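Local coordinates for protein gamma-glutamyltranspeptidase (PDB 6J3A) that is an LmbA-like homologue of gamma-glutamyltranspeptidases and probably a transferase-type enzyme of the Ntn-hydrolase clan, its own reaction not being established, at residues Met27-Asp32 with Leu131-Gly136; Ala39-Ala44 with Leu117-His122; Glu160-Thr165 with Gly238-Gly243; Pro294-Ala299 with Val517-Arg522; Gln510-Leu515 with Ala535-Asn540. All coordinates share one frame; numbering follows the deposited sequence.

Interaction 1: residues Met27-Asp32 with Leu131-Gly136; sequences MAVLED and LKYAVG
Ala28 and Tyr133 make the nearest backbone approach between the last turn of helix 20-31 and a turn of helix 127-140, yet their CA atoms are still 9.3 Å apart, a gap that a single aromatic side chain spans. Tyr133 has CG beside its own backbone N and anti to the carbonyl carbon (chi1 -60°), a torsion that sends the ring across to the other helix. Its far end meets two small apolar groups: Val29 CG2 lies 3.5 Å from Tyr133 CE2, and Ala28 CB lies 3.6 Å from Tyr133 OH and 3.9 Å from CE1. Both groups approach the ring obliquely. Within Tyr133's own helix, Lys132 CG rests 4.2 Å above the middle of the ring plane. The two helices lie in the helical part of a chain of the Ntn-hydrolase clan, and helix 36-50 closes in beside them, with Val29 touching Ala42 and Tyr133 touching Val46. Ala28 and Tyr133 also face the second subunit, where they pack on its Glu31 and its Arg617 respectively. On the exposed side Asp32, just past the helix end, has OD2 4.4 Å from Lys132 NZ, opposite charges too far apart for a salt bridge.

Interaction 2: residues Ala39-Ala44 with Leu117-His122; sequences AAVAGA and LLLRDH
Val41 turns CG1 anti to its backbone N (chi1 173°), which leaves CG2 beside that N and directed at helix 111-122, while Leu118 swings CG beside its carbonyl carbon (chi1 -166°) and so offers CD2 to the valine. The result is apolar helix-to-helix packing between helix 36-50 and helix 111-122, in the helical part of a gamma-glutamyltranspeptidase-family chain. One valine meets two consecutive leucines. Its CG2 is 4.2 Å from Leu118 CD2, the two side chains lying alongside and pointing opposite ways, and also 4.2 Å from Leu119 CB, at the root of the second leucine. The backbones come near there, with the CA atoms of Val41 and Leu119 6.9 Å apart. All three residues are buried, and no polar bond crosses the contact. Val41 also packs on Trp115, one turn earlier on helix 111-122, and on Val130 of helix 127-140; Leu119 packs on Leu127 of helix 127-140 and Ile209 of helix 205-217. Arg120 and Asp121 are joined by a salt bridge, with Glu210 and Tyr257 as their respective further partners. In that bridge Arg120 NE lies 3.0 Å from Asp121 OD1, which it meets from above the carboxylate plane, 38° out of it.

Interaction 3: residues Glu160-Thr165 with Gly238-Gly243; sequences ETEWTT and GERHTG
Glu162 and Arg240 make this contact by themselves, and its tight part is a single carboxylate oxygen held by two nitrogens. Arg240 presents the NE side of its guanidinium edge-on: NE donates to Glu162 OE2 at 2.9 Å in a nearly straight bond (164°), and NH2 donates to the same OE2 at 3.2 Å with a more bent one. The oxygen lies in the guanidinium plane, but the carboxylate is turned 51° from it, and both donors come from the same face of the carboxylate. This side-on salt bridge ties the turn between helices 156-161 and 164-170 to strand 240-241, which pairs with strand 233-234 in a small antiparallel hairpin. Glu162 reaches it through a chain bent at chi2 (55°), whereas Arg240 is extended from CG to NE, and the two side chains cross at about a right angle. Elsewhere the contact is loose. The backbones stay apart, with the CA atoms of Glu162 and Arg240 9.5 Å from each other; Arg240 is exposed to solvent, and Glu162 OE1 stays 3.5 Å from Arg240 NH2.

Interaction 4: residues Pro294-Ala299 with Val517-Arg522; sequences PEYGSA and VALRAR
Tyr296 meets Leu519, the last residue of helix 506-519, by apolar contact and Arg520, just past it, by a polar bond. The polar part is a hydrogen bond from Arg520 NH1 to Tyr296 OH, 3.1 Å long and fairly straight (161°). The hydroxyl lies in the guanidinium plane, while the phenol ring stands 78° from it, and a bend at chi3 (77°) turns the arginine's end back toward the hydroxyl. Arg520 NE is salt-bridged to Asp528, so the guanidinium is held from a second direction. The apolar part joins Leu519 CD1 to Tyr296 CD1 at 4.0 Å, obliquely to the ring, and Arg520 CG lies 3.8 Å from Tyr296 CZ. On the loop, a type II beta turn from Glu295 to Ser298 carries the tyrosine; Glu295 O accepts from Ser298 N and, at 2.7 Å, from Ser298 OG. Ser298 is the N-cap of helix 299-319, whose Tyr301 meets the Tyr296 ring edge-to-face and touches Leu519, while helix 529-534 supplies Ala532 against Arg520.

Interaction 5: residues Gln510-Leu515 with Ala535-Asn540; sequences QLHFFL and APNWHN
His512 and Trp538 stack face to face, the imidazole lying over the six-membered ring of the indole with centroids 3.7 Å apart and planes only 13° from parallel. Trp538 CZ2 sits 3.3 Å above the middle of the imidazole plane, and the overlap continues up the histidine side chain, whose CB makes a CH-pi contact with the same six-membered ring, 4.2 Å from its centroid and 27° off its normal. The imidazole is probably turned over in the model, and its polar partners are therefore left undecided. Two torsions produce the stack: His512 carries CG beside its backbone N (chi1 -46°), and Trp538 places its own between N and the carbonyl carbon, bringing the indole over the imidazole. Asn537 lies beside the edge of the imidazole, its modelled place being doubtful. The closest backbone approach is here, the CA atoms of His512 and Asn537 being 7.0 Å apart. Further out, Asn537 N is hydrogen-bonded to Glu560, and Leu305 and Val306 of helix 299-319 pack against Trp538. Gln508, on the same helix as His512, accepts from Asn540 N, a second tie between helix and strand. All three touching residues are buried. This is a helix-to-strand contact in a gamma-glutamyltranspeptidase-family chain, joining helix 506-519 to the edge strand 538-540 of a small three-stranded mixed sheet.

In the fold
The five contacts fall into two touching pairs and an outlier. Interactions 1 and 2, centres 11 Å apart, join four helices in two consecutive pairs, 20-31 with 36-50 and 111-122 with 127-140; interaction 2 is nested within the loop that interaction 1 closes, and Leu30 packs on Ala39. Interactions 4 and 5, also 11 Å apart, share helix 506-519; their segments alternate along the chain, and Ala535 touches both Tyr296 and Arg520. Interaction 3 follows the first pair in sequence and lies on the opposite side of the chain's centre from the second, about 50 Å from interaction 4 between centres. Interactions 1 to 3 stay within residues 27-243 and interactions 4 and 5 within 294-540, so none joins the two.

Interaction 1: residues Met27-Asp32 with Leu131-Gly136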
# COMPACT_ATOMS: atom_id res chain seq x y z
N MET A 27 -2.99 11.21 -5.50
CA MET A 27 -3.10 11.57 -4.09
C MET A 27 -2.38 12.88 -3.81
O MET A 27 -2.85 13.69 -3.02
CB MET A 27 -2.50 10.47 -3.23
CG MET A 27 -2.71 10.67 -1.75
SD MET A 27 -4.43 10.43 -1.33
CE MET A 27 -4.49 11.21 0.28
N ALA A 28 -1.22 13.07 -4.44
CA ALA A 28 -0.49 14.33 -4.36
C ALA A 28 -1.37 15.54 -4.72
O ALA A 28 -1.27 16.59 -4.11
CB ALA A 28 0.76 14.29 -5.24
N VAL A 29 -2.23 15.36 -5.72
CA VAL A 29 -3.15 16.41 -6.14
C VAL A 29 -4.16 16.71 -5.04
O VAL A 29 -4.48 17.88 -4.79
CB VAL A 29 -3.83 16.04 -7.47
CG1 VAL A 29 -4.96 17.00 -7.81
CG2 VAL A 29 -2.78 16.02 -8.58
N LEU A 30 -4.67 15.67 -4.38
CA LEU A 30 -5.57 15.88 -3.25
C LEU A 30 -4.87 16.65 -2.14
O LEU A 30 -5.41 17.64 -1.65
CB LEU A 30 -6.11 14.55 -2.73
CG LEU A 30 -6.97 13.74 -3.71
CD1 LEU A 30 -7.51 12.49 -3.02
CD2 LEU A 30 -8.12 14.56 -4.27
N GLU A 31 -3.65 16.24 -1.80
CA GLU A 31 -2.82 16.93 -0.80
C GLU A 31 -2.57 18.41 -1.10
O GLU A 31 -2.39 19.22 -0.20
CB GLU A 31 -1.47 16.22 -0.64
CG GLU A 31 -1.53 14.80 -0.09
CD GLU A 31 -1.93 14.72 1.37
OE1 GLU A 31 -2.04 13.58 1.89
OE2 GLU A 31 -2.15 15.78 2.01
N ASP A 32 -2.57 18.74 -2.38
CA ASP A 32 -2.36 20.08 -2.88
C ASP A 32 -3.69 20.86 -3.05
O ASP A 32 -3.73 21.92 -3.67
CB ASP A 32 -1.58 19.96 -4.21
CG ASP A 32 -0.70 21.17 -4.50
OD1 ASP A 32 0.05 21.62 -3.60
OD2 ASP A 32 -0.72 21.63 -5.67
N LEU A 131 -0.92 17.87 -14.92
CA LEU A 131 -0.16 16.95 -15.76
C LEU A 131 1.38 17.00 -15.59
O LEU A 131 2.09 16.26 -16.26
CB LEU A 131 -0.68 16.97 -17.21
CG LEU A 131 -0.42 18.05 -18.24
CD1 LEU A 131 1.06 18.14 -18.57
CD2 LEU A 131 -1.18 17.71 -19.51
N LYS A 132 1.89 17.80 -14.64
CA LYS A 132 3.35 17.85 -14.36
C LYS A 132 3.95 16.52 -13.85
O LYS A 132 5.14 16.28 -14.02
CB LYS A 132 3.67 18.97 -13.36
CG LYS A 132 3.27 18.69 -11.92
CD LYS A 132 3.29 19.96 -11.07
CE LYS A 132 3.00 19.65 -9.60
NZ LYS A 132 2.06 20.64 -9.00
N TYR A 133 3.13 15.69 -13.23
CA TYR A 133 3.57 14.40 -12.70
C TYR A 133 4.02 13.48 -13.81
O TYR A 133 5.13 12.96 -13.78
CB TYR A 133 2.46 13.75 -11.88
CG TYR A 133 2.05 14.60 -10.71
CD1 TYR A 133 2.84 14.67 -9.57
CD2 TYR A 133 0.91 15.39 -10.76
CE1 TYR A 133 2.50 15.48 -8.50
CE2 TYR A 133 0.55 16.20 -9.70
CZ TYR A 133 1.35 16.25 -8.57
OH TYR A 133 1.00 17.05 -7.51
N ALA A 134 3.15 13.30 -14.80
CA ALA A 134 3.44 12.49 -16.01
C ALA A 134 4.64 13.00 -16.81
O ALA A 134 5.46 12.20 -17.25
CB ALA A 134 2.21 12.42 -16.90
N VAL A 135 4.71 14.32 -17.00
CA VAL A 135 5.84 14.97 -17.67
C VAL A 135 7.17 14.61 -17.01
O VAL A 135 8.15 14.27 -17.68
CB VAL A 135 5.71 16.52 -17.65
CG1 VAL A 135 6.96 17.19 -18.21
CG2 VAL A 135 4.50 16.98 -18.46
N GLY A 136 7.21 14.74 -15.69
CA GLY A 136 8.38 14.39 -14.89
C GLY A 136 8.83 12.94 -15.06
O GLY A 136 10.01 12.68 -15.27

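Interaction 2: residues Ala39-Ala44 with Leu117-His122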
# COMPACT_ATOMS: atom_id res chain seq x y z
N ALA A 39 -7.51 14.97 -9.44
CA ALA A 39 -6.66 13.84 -9.08
C ALA A 39 -6.64 12.79 -10.17
O ALA A 39 -5.57 12.35 -10.59
CB ALA A 39 -7.14 13.22 -7.78
N ALA A 40 -7.82 12.41 -10.63
CA ALA A 40 -7.95 11.35 -11.62
C ALA A 40 -7.31 11.71 -12.96
O ALA A 40 -6.73 10.85 -13.62
CB ALA A 40 -9.40 11.00 -11.80
N VAL A 41 -7.43 12.98 -13.35
CA VAL A 41 -6.77 13.47 -14.56
C VAL A 41 -5.26 13.27 -14.43
O VAL A 41 -4.64 12.63 -15.29
CB VAL A 41 -7.10 14.95 -14.85
CG1 VAL A 41 -6.26 15.49 -16.01
CG2 VAL A 41 -8.57 15.10 -15.21
N ALA A 42 -4.68 13.77 -13.34
CA ALA A 42 -3.24 13.59 -13.09
C ALA A 42 -2.80 12.14 -13.14
O ALA A 42 -1.85 11.79 -13.85
CB ALA A 42 -2.87 14.17 -11.74
N GLY A 43 -3.50 11.30 -12.39
CA GLY A 43 -3.24 9.86 -12.37
C GLY A 43 -3.30 9.21 -13.74
O GLY A 43 -2.50 8.34 -14.04
N ALA A 44 -4.25 9.66 -14.56
CA ALA A 44 -4.48 9.07 -15.88
C ALA A 44 -3.31 9.29 -16.82
O ALA A 44 -2.94 8.39 -17.57
CB ALA A 44 -5.74 9.64 -16.50
N LEU A 117 -12.44 17.46 -20.71
CA LEU A 117 -13.80 17.81 -20.32
C LEU A 117 -13.97 17.70 -18.81
O LEU A 117 -14.52 18.60 -18.18
CB LEU A 117 -14.85 16.92 -21.00
CG LEU A 117 -15.68 17.52 -22.14
CD1 LEU A 117 -16.80 16.56 -22.49
CD2 LEU A 117 -16.28 18.89 -21.84
N LEU A 118 -13.50 16.59 -18.25
CA LEU A 118 -13.55 16.37 -16.81
C LEU A 118 -12.88 17.51 -16.06
O LEU A 118 -13.47 18.12 -15.18
CB LEU A 118 -12.91 15.03 -16.45
CG LEU A 118 -13.21 14.55 -15.02
CD1 LEU A 118 -14.67 14.19 -14.81
CD2 LEU A 118 -12.34 13.36 -14.69
N LEU A 119 -11.64 17.80 -16.43
CA LEU A 119 -10.90 18.90 -15.82
C LEU A 119 -11.65 20.23 -15.95
O LEU A 119 -11.74 20.98 -14.99
CB LEU A 119 -9.50 19.01 -16.45
CG LEU A 119 -8.43 19.80 -15.69
CD1 LEU A 119 -8.20 19.26 -14.29
CD2 LEU A 119 -7.12 19.80 -16.45
N ARG A 120 -12.22 20.50 -17.11
CA ARG A 120 -12.86 21.79 -17.37
C ARG A 120 -14.15 21.97 -16.57
O ARG A 120 -14.38 23.05 -16.01
CB ARG A 120 -13.16 21.93 -18.86
CG ARG A 120 -13.64 23.32 -19.26
CD ARG A 120 -14.31 23.32 -20.62
NE ARG A 120 -15.51 22.48 -20.63
CZ ARG A 120 -16.41 22.43 -21.61
NH1 ARG A 120 -16.29 23.17 -22.70
NH2 ARG A 120 -17.45 21.61 -21.48
N ASP A 121 -14.98 20.93 -16.54
CA ASP A 121 -16.30 20.99 -15.91
C ASP A 121 -16.27 20.72 -14.40
O ASP A 121 -16.94 21.43 -13.64
CB ASP A 121 -17.27 20.01 -16.59
CG ASP A 121 -17.65 20.44 -18.00
OD1 ASP A 121 -17.25 21.54 -18.44
OD2 ASP A 121 -18.36 19.68 -18.69
N HIS A 122 -15.50 19.72 -13.97
CA HIS A 122 -15.53 19.26 -12.57
C HIS A 122 -14.24 19.44 -11.76
O HIS A 122 -14.24 19.21 -10.55
CB HIS A 122 -15.96 17.80 -12.54
CG HIS A 122 -17.28 17.57 -13.19
ND1 HIS A 122 -18.47 17.68 -12.50
CD2 HIS A 122 -17.61 17.27 -14.47
CE1 HIS A 122 -19.47 17.45 -13.32
NE2 HIS A 122 -18.98 17.19 -14.52

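Interaction 3: residues Glu160-Thr165 with Gly238-Gly243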
# COMPACT_ATOMS: atom_id res chain seq x y z
N GLU A 160 11.80 -3.55 -35.12
CA GLU A 160 13.07 -3.37 -35.82
C GLU A 160 12.91 -3.31 -37.33
O GLU A 160 13.43 -2.40 -37.98
CB GLU A 160 14.05 -4.48 -35.43
CG GLU A 160 14.58 -4.31 -34.02
CD GLU A 160 15.46 -5.44 -33.54
OE1 GLU A 160 15.35 -6.59 -34.03
OE2 GLU A 160 16.26 -5.17 -32.63
N THR A 161 12.16 -4.27 -37.87
CA THR A 161 12.03 -4.47 -39.31
C THR A 161 10.91 -3.66 -39.95
O THR A 161 10.95 -3.39 -41.14
CB THR A 161 11.75 -5.95 -39.66
OG1 THR A 161 10.42 -6.31 -39.26
CG2 THR A 161 12.78 -6.89 -38.99
N GLU A 162 9.93 -3.26 -39.15
CA GLU A 162 8.66 -2.76 -39.69
C GLU A 162 8.23 -1.44 -39.04
O GLU A 162 8.17 -0.42 -39.73
CB GLU A 162 7.61 -3.87 -39.56
CG GLU A 162 6.61 -4.00 -40.70
CD GLU A 162 7.20 -4.17 -42.09
OE1 GLU A 162 7.56 -5.30 -42.48
OE2 GLU A 162 7.24 -3.16 -42.82
N TRP A 163 7.96 -1.44 -37.72
CA TRP A 163 7.55 -0.22 -36.98
C TRP A 163 8.75 0.46 -36.35
O TRP A 163 8.94 0.42 -35.14
CB TRP A 163 6.50 -0.51 -35.89
CG TRP A 163 5.23 -1.17 -36.36
CD1 TRP A 163 4.81 -1.35 -37.65
CD2 TRP A 163 4.21 -1.71 -35.52
NE1 TRP A 163 3.60 -1.98 -37.66
CE2 TRP A 163 3.21 -2.22 -36.37
CE3 TRP A 163 4.04 -1.82 -34.14
CZ2 TRP A 163 2.05 -2.84 -35.88
CZ3 TRP A 163 2.90 -2.43 -33.65
CH2 TRP A 163 1.92 -2.94 -34.53
N THR A 164 9.55 1.08 -37.19
CA THR A 164 10.84 1.60 -36.76
C THR A 164 10.72 2.81 -35.84
O THR A 164 11.64 3.08 -35.06
CB THR A 164 11.75 1.96 -37.95
OG1 THR A 164 11.05 2.83 -38.84
CG2 THR A 164 12.17 0.69 -38.69
N THR A 165 9.61 3.54 -35.91
CA THR A 165 9.38 4.67 -35.01
C THR A 165 9.17 4.21 -33.56
O THR A 165 9.46 4.96 -32.63
CB THR A 165 8.18 5.52 -35.44
OG1 THR A 165 7.02 4.68 -35.58
CG2 THR A 165 8.48 6.23 -36.75
N GLY A 238 -0.66 -9.40 -42.36
CA GLY A 238 0.59 -9.67 -43.07
C GLY A 238 0.88 -8.65 -44.17
O GLY A 238 1.96 -8.69 -44.77
N GLU A 239 -0.07 -7.75 -44.42
CA GLU A 239 0.08 -6.68 -45.41
C GLU A 239 0.20 -5.35 -44.72
O GLU A 239 -0.24 -5.19 -43.58
CB GLU A 239 -1.13 -6.56 -46.34
CG GLU A 239 -1.43 -7.80 -47.16
CD GLU A 239 -2.77 -7.71 -47.87
OE1 GLU A 239 -3.81 -7.57 -47.19
OE2 GLU A 239 -2.79 -7.80 -49.11
N ARG A 240 0.76 -4.38 -45.44
CA ARG A 240 0.77 -3.01 -44.99
C ARG A 240 -0.56 -2.40 -45.38
O ARG A 240 -0.91 -2.36 -46.56
CB ARG A 240 1.96 -2.24 -45.55
CG ARG A 240 3.28 -2.75 -44.99
CD ARG A 240 4.51 -1.96 -45.41
NE ARG A 240 5.70 -2.80 -45.23
CZ ARG A 240 6.26 -3.57 -46.17
NH1 ARG A 240 5.82 -3.60 -47.43
NH2 ARG A 240 7.30 -4.31 -45.84
N HIS A 241 -1.31 -1.96 -44.38
CA HIS A 241 -2.58 -1.28 -44.63
C HIS A 241 -2.48 0.16 -44.18
O HIS A 241 -1.55 0.55 -43.45
CB HIS A 241 -3.73 -2.01 -43.95
CG HIS A 241 -4.05 -3.34 -44.58
ND1 HIS A 241 -4.50 -3.45 -45.87
CD2 HIS A 241 -3.96 -4.60 -44.10
CE1 HIS A 241 -4.69 -4.73 -46.16
NE2 HIS A 241 -4.37 -5.44 -45.10
N THR A 242 -3.43 0.95 -44.66
CA THR A 242 -3.51 2.35 -44.35
C THR A 242 -4.84 2.61 -43.62
O THR A 242 -5.81 1.85 -43.76
CB THR A 242 -3.36 3.20 -45.63
OG1 THR A 242 -2.99 4.53 -45.28
CG2 THR A 242 -4.65 3.22 -46.48
N GLY A 243 -4.88 3.67 -42.82
CA GLY A 243 -6.08 4.02 -42.06
C GLY A 243 -6.91 5.03 -42.82
O GLY A 243 -6.38 5.88 -43.53

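Interaction 4: residues Pro294-Ala299 with Val517-Arg522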
# COMPACT_ATOMS: atom_id res chain seq x y z
N PRO A 294 -27.33 -19.05 -3.18
CA PRO A 294 -26.64 -20.06 -2.40
C PRO A 294 -25.58 -19.45 -1.48
O PRO A 294 -25.29 -18.24 -1.56
CB PRO A 294 -25.99 -20.97 -3.45
CG PRO A 294 -26.67 -20.66 -4.74
CD PRO A 294 -27.12 -19.24 -4.63
N GLU A 295 -25.03 -20.29 -0.61
CA GLU A 295 -23.96 -19.92 0.31
C GLU A 295 -22.86 -19.19 -0.45
O GLU A 295 -22.37 -19.69 -1.47
CB GLU A 295 -23.38 -21.20 0.95
CG GLU A 295 -22.10 -21.02 1.79
CD GLU A 295 -22.32 -21.09 3.30
OE1 GLU A 295 -21.29 -21.10 4.02
OE2 GLU A 295 -23.49 -21.13 3.78
N TYR A 296 -22.48 -18.03 0.05
CA TYR A 296 -21.35 -17.30 -0.53
C TYR A 296 -20.09 -18.19 -0.60
O TYR A 296 -19.75 -18.88 0.36
CB TYR A 296 -21.06 -16.02 0.25
CG TYR A 296 -19.74 -15.39 -0.13
CD1 TYR A 296 -19.62 -14.59 -1.27
CD2 TYR A 296 -18.59 -15.62 0.64
CE1 TYR A 296 -18.40 -14.02 -1.62
CE2 TYR A 296 -17.37 -15.06 0.30
CZ TYR A 296 -17.27 -14.26 -0.83
OH TYR A 296 -16.04 -13.72 -1.16
N GLY A 297 -19.41 -18.16 -1.74
CA GLY A 297 -18.18 -18.92 -1.96
C GLY A 297 -18.33 -20.41 -2.19
O GLY A 297 -17.32 -21.11 -2.36
N SER A 298 -19.56 -20.92 -2.20
CA SER A 298 -19.80 -22.35 -2.37
C SER A 298 -19.77 -22.73 -3.84
O SER A 298 -19.77 -21.86 -4.72
CB SER A 298 -21.13 -22.74 -1.72
OG SER A 298 -22.22 -22.18 -2.43
N ALA A 299 -19.72 -24.03 -4.10
CA ALA A 299 -19.74 -24.56 -5.46
C ALA A 299 -21.00 -24.09 -6.21
O ALA A 299 -20.90 -23.52 -7.30
CB ALA A 299 -19.67 -26.09 -5.42
N VAL A 517 -18.41 -7.92 -1.84
CA VAL A 517 -18.54 -6.73 -0.98
C VAL A 517 -19.89 -6.71 -0.25
O VAL A 517 -19.95 -6.41 0.94
CB VAL A 517 -18.38 -5.41 -1.77
CG1 VAL A 517 -18.66 -4.20 -0.86
CG2 VAL A 517 -16.99 -5.29 -2.38
N ALA A 518 -20.96 -7.01 -0.96
CA ALA A 518 -22.31 -6.98 -0.40
C ALA A 518 -22.61 -8.16 0.51
O ALA A 518 -23.43 -8.03 1.42
CB ALA A 518 -23.32 -6.92 -1.52
N LEU A 519 -21.97 -9.31 0.26
CA LEU A 519 -22.21 -10.54 1.02
C LEU A 519 -21.23 -10.81 2.14
O LEU A 519 -21.59 -11.50 3.08
CB LEU A 519 -22.25 -11.75 0.09
CG LEU A 519 -23.37 -11.77 -0.96
CD1 LEU A 519 -23.32 -13.09 -1.73
CD2 LEU A 519 -24.76 -11.57 -0.35
N ARG A 520 -20.02 -10.28 2.06
CA ARG A 520 -19.01 -10.52 3.10
C ARG A 520 -19.26 -9.65 4.33
O ARG A 520 -19.74 -8.52 4.24
CB ARG A 520 -17.59 -10.27 2.57
CG ARG A 520 -17.10 -11.32 1.59
CD ARG A 520 -15.78 -10.90 0.96
NE ARG A 520 -14.66 -11.11 1.89
CZ ARG A 520 -13.93 -12.22 1.99
NH1 ARG A 520 -14.15 -13.28 1.20
NH2 ARG A 520 -12.95 -12.28 2.89
N ALA A 521 -18.94 -10.21 5.50
CA ALA A 521 -19.02 -9.47 6.75
C ALA A 521 -18.03 -8.32 6.75
O ALA A 521 -16.89 -8.48 6.30
CB ALA A 521 -18.71 -10.39 7.91
N ARG A 522 -18.48 -7.17 7.25
CA ARG A 522 -17.63 -5.98 7.32
C ARG A 522 -16.39 -6.26 8.16
O ARG A 522 -16.37 -7.15 9.02
CB ARG A 522 -18.30 -4.75 7.98
CG ARG A 522 -19.80 -4.58 7.96
CD ARG A 522 -20.32 -3.78 6.77
NE ARG A 522 -20.87 -4.67 5.74
CZ ARG A 522 -21.78 -4.33 4.83
NH1 ARG A 522 -22.28 -3.10 4.79
NH2 ARG A 522 -22.19 -5.24 3.94

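Interaction 5: residues Gln510-Leu515 with Ala535-Asn540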
# COMPACT_ATOMS: atom_id res chain seq x y z
N GLN A 510 -15.57 -8.00 -11.73
CA GLN A 510 -16.29 -6.97 -10.98
C GLN A 510 -17.58 -7.50 -10.37
O GLN A 510 -17.90 -7.15 -9.24
CB GLN A 510 -16.60 -5.76 -11.86
CG GLN A 510 -15.45 -4.79 -11.98
CD GLN A 510 -15.71 -3.72 -13.00
OE1 GLN A 510 -15.62 -3.95 -14.22
NE2 GLN A 510 -16.02 -2.51 -12.53
N LEU A 511 -18.33 -8.32 -11.12
CA LEU A 511 -19.53 -8.94 -10.57
C LEU A 511 -19.18 -9.77 -9.34
O LEU A 511 -19.85 -9.67 -8.32
CB LEU A 511 -20.26 -9.84 -11.58
CG LEU A 511 -21.52 -10.43 -10.91
CD1 LEU A 511 -22.73 -9.56 -11.18
CD2 LEU A 511 -21.77 -11.87 -11.31
N HIS A 512 -18.13 -10.58 -9.43
CA HIS A 512 -17.74 -11.43 -8.30
C HIS A 512 -17.35 -10.53 -7.11
O HIS A 512 -17.84 -10.72 -5.99
CB HIS A 512 -16.61 -12.40 -8.67
CG HIS A 512 -16.83 -13.10 -9.97
ND1 HIS A 512 -18.09 -13.36 -10.47
CD2 HIS A 512 -15.96 -13.58 -10.89
CE1 HIS A 512 -17.98 -13.96 -11.64
NE2 HIS A 512 -16.70 -14.11 -11.92
N PHE A 513 -16.53 -9.53 -7.39
CA PHE A 513 -16.12 -8.55 -6.38
C PHE A 513 -17.29 -7.85 -5.70
O PHE A 513 -17.40 -7.90 -4.47
CB PHE A 513 -15.23 -7.50 -7.05
CG PHE A 513 -14.98 -6.30 -6.21
CD1 PHE A 513 -14.12 -6.37 -5.13
CD2 PHE A 513 -15.58 -5.09 -6.51
CE1 PHE A 513 -13.86 -5.25 -4.36
CE2 PHE A 513 -15.33 -3.97 -5.74
CZ PHE A 513 -14.47 -4.05 -4.66
N PHE A 514 -18.15 -7.22 -6.49
CA PHE A 514 -19.29 -6.47 -5.96
C PHE A 514 -20.21 -7.32 -5.10
O PHE A 514 -20.67 -6.86 -4.05
CB PHE A 514 -20.11 -5.84 -7.07
CG PHE A 514 -21.42 -5.27 -6.61
CD1 PHE A 514 -21.50 -3.96 -6.15
CD2 PHE A 514 -22.58 -6.05 -6.63
CE1 PHE A 514 -22.71 -3.44 -5.73
CE2 PHE A 514 -23.79 -5.53 -6.21
CZ PHE A 514 -23.85 -4.22 -5.75
N LEU A 515 -20.51 -8.54 -5.54
CA LEU A 515 -21.28 -9.48 -4.70
C LEU A 515 -20.55 -9.84 -3.40
O LEU A 515 -21.14 -9.88 -2.32
CB LEU A 515 -21.65 -10.76 -5.47
CG LEU A 515 -22.67 -10.62 -6.62
CD1 LEU A 515 -22.91 -11.96 -7.28
CD2 LEU A 515 -23.98 -10.03 -6.16
N ALA A 535 -10.06 -12.30 -2.32
CA ALA A 535 -10.83 -13.52 -2.54
C ALA A 535 -10.48 -14.19 -3.88
O ALA A 535 -10.30 -13.50 -4.89
CB ALA A 535 -12.32 -13.24 -2.48
N PRO A 536 -10.37 -15.53 -3.88
CA PRO A 536 -10.21 -16.26 -5.13
C PRO A 536 -11.27 -15.83 -6.14
O PRO A 536 -12.46 -15.79 -5.81
CB PRO A 536 -10.41 -17.72 -4.73
CG PRO A 536 -9.96 -17.78 -3.32
CD PRO A 536 -10.36 -16.45 -2.72
N ASN A 537 -10.81 -15.45 -7.33
CA ASN A 537 -11.68 -14.99 -8.40
C ASN A 537 -11.56 -15.97 -9.57
O ASN A 537 -10.69 -16.85 -9.56
CB ASN A 537 -11.31 -13.55 -8.80
CG ASN A 537 -12.49 -12.73 -9.30
OD1 ASN A 537 -13.42 -13.27 -9.85
ND2 ASN A 537 -12.46 -11.42 -9.10
N TRP A 538 -12.47 -15.84 -10.53
CA TRP A 538 -12.57 -16.76 -11.67
C TRP A 538 -13.22 -16.05 -12.85
O TRP A 538 -13.79 -14.98 -12.69
CB TRP A 538 -13.43 -17.98 -11.29
CG TRP A 538 -14.90 -17.63 -11.07
CD1 TRP A 538 -15.93 -17.73 -11.97
CD2 TRP A 538 -15.48 -17.07 -9.88
NE1 TRP A 538 -17.10 -17.28 -11.42
CE2 TRP A 538 -16.86 -16.88 -10.13
CE3 TRP A 538 -14.97 -16.73 -8.62
CZ2 TRP A 538 -17.73 -16.35 -9.18
CZ3 TRP A 538 -15.84 -16.20 -7.66
CH2 TRP A 538 -17.20 -16.02 -7.95
N HIS A 539 -13.15 -16.67 -14.02
CA HIS A 539 -13.85 -16.20 -15.23
C HIS A 539 -14.15 -17.36 -16.14
O HIS A 539 -13.52 -18.41 -16.02
CB HIS A 539 -13.02 -15.16 -15.99
CG HIS A 539 -11.84 -15.74 -16.72
ND1 HIS A 539 -11.82 -15.90 -18.09
CD2 HIS A 539 -10.64 -16.17 -16.27
CE1 HIS A 539 -10.65 -16.40 -18.45
NE2 HIS A 539 -9.92 -16.58 -17.36
N ASN A 540 -15.09 -17.16 -17.06
CA ASN A 540 -15.30 -18.10 -18.18
C ASN A 540 -14.94 -17.46 -19.52
O ASN A 540 -14.83 -16.23 -19.62
CB ASN A 540 -16.73 -18.65 -18.18
CG ASN A 540 -17.74 -17.70 -18.79
OD1 ASN A 540 -17.86 -17.59 -20.01
ND2 ASN A 540 -18.52 -17.03 -17.94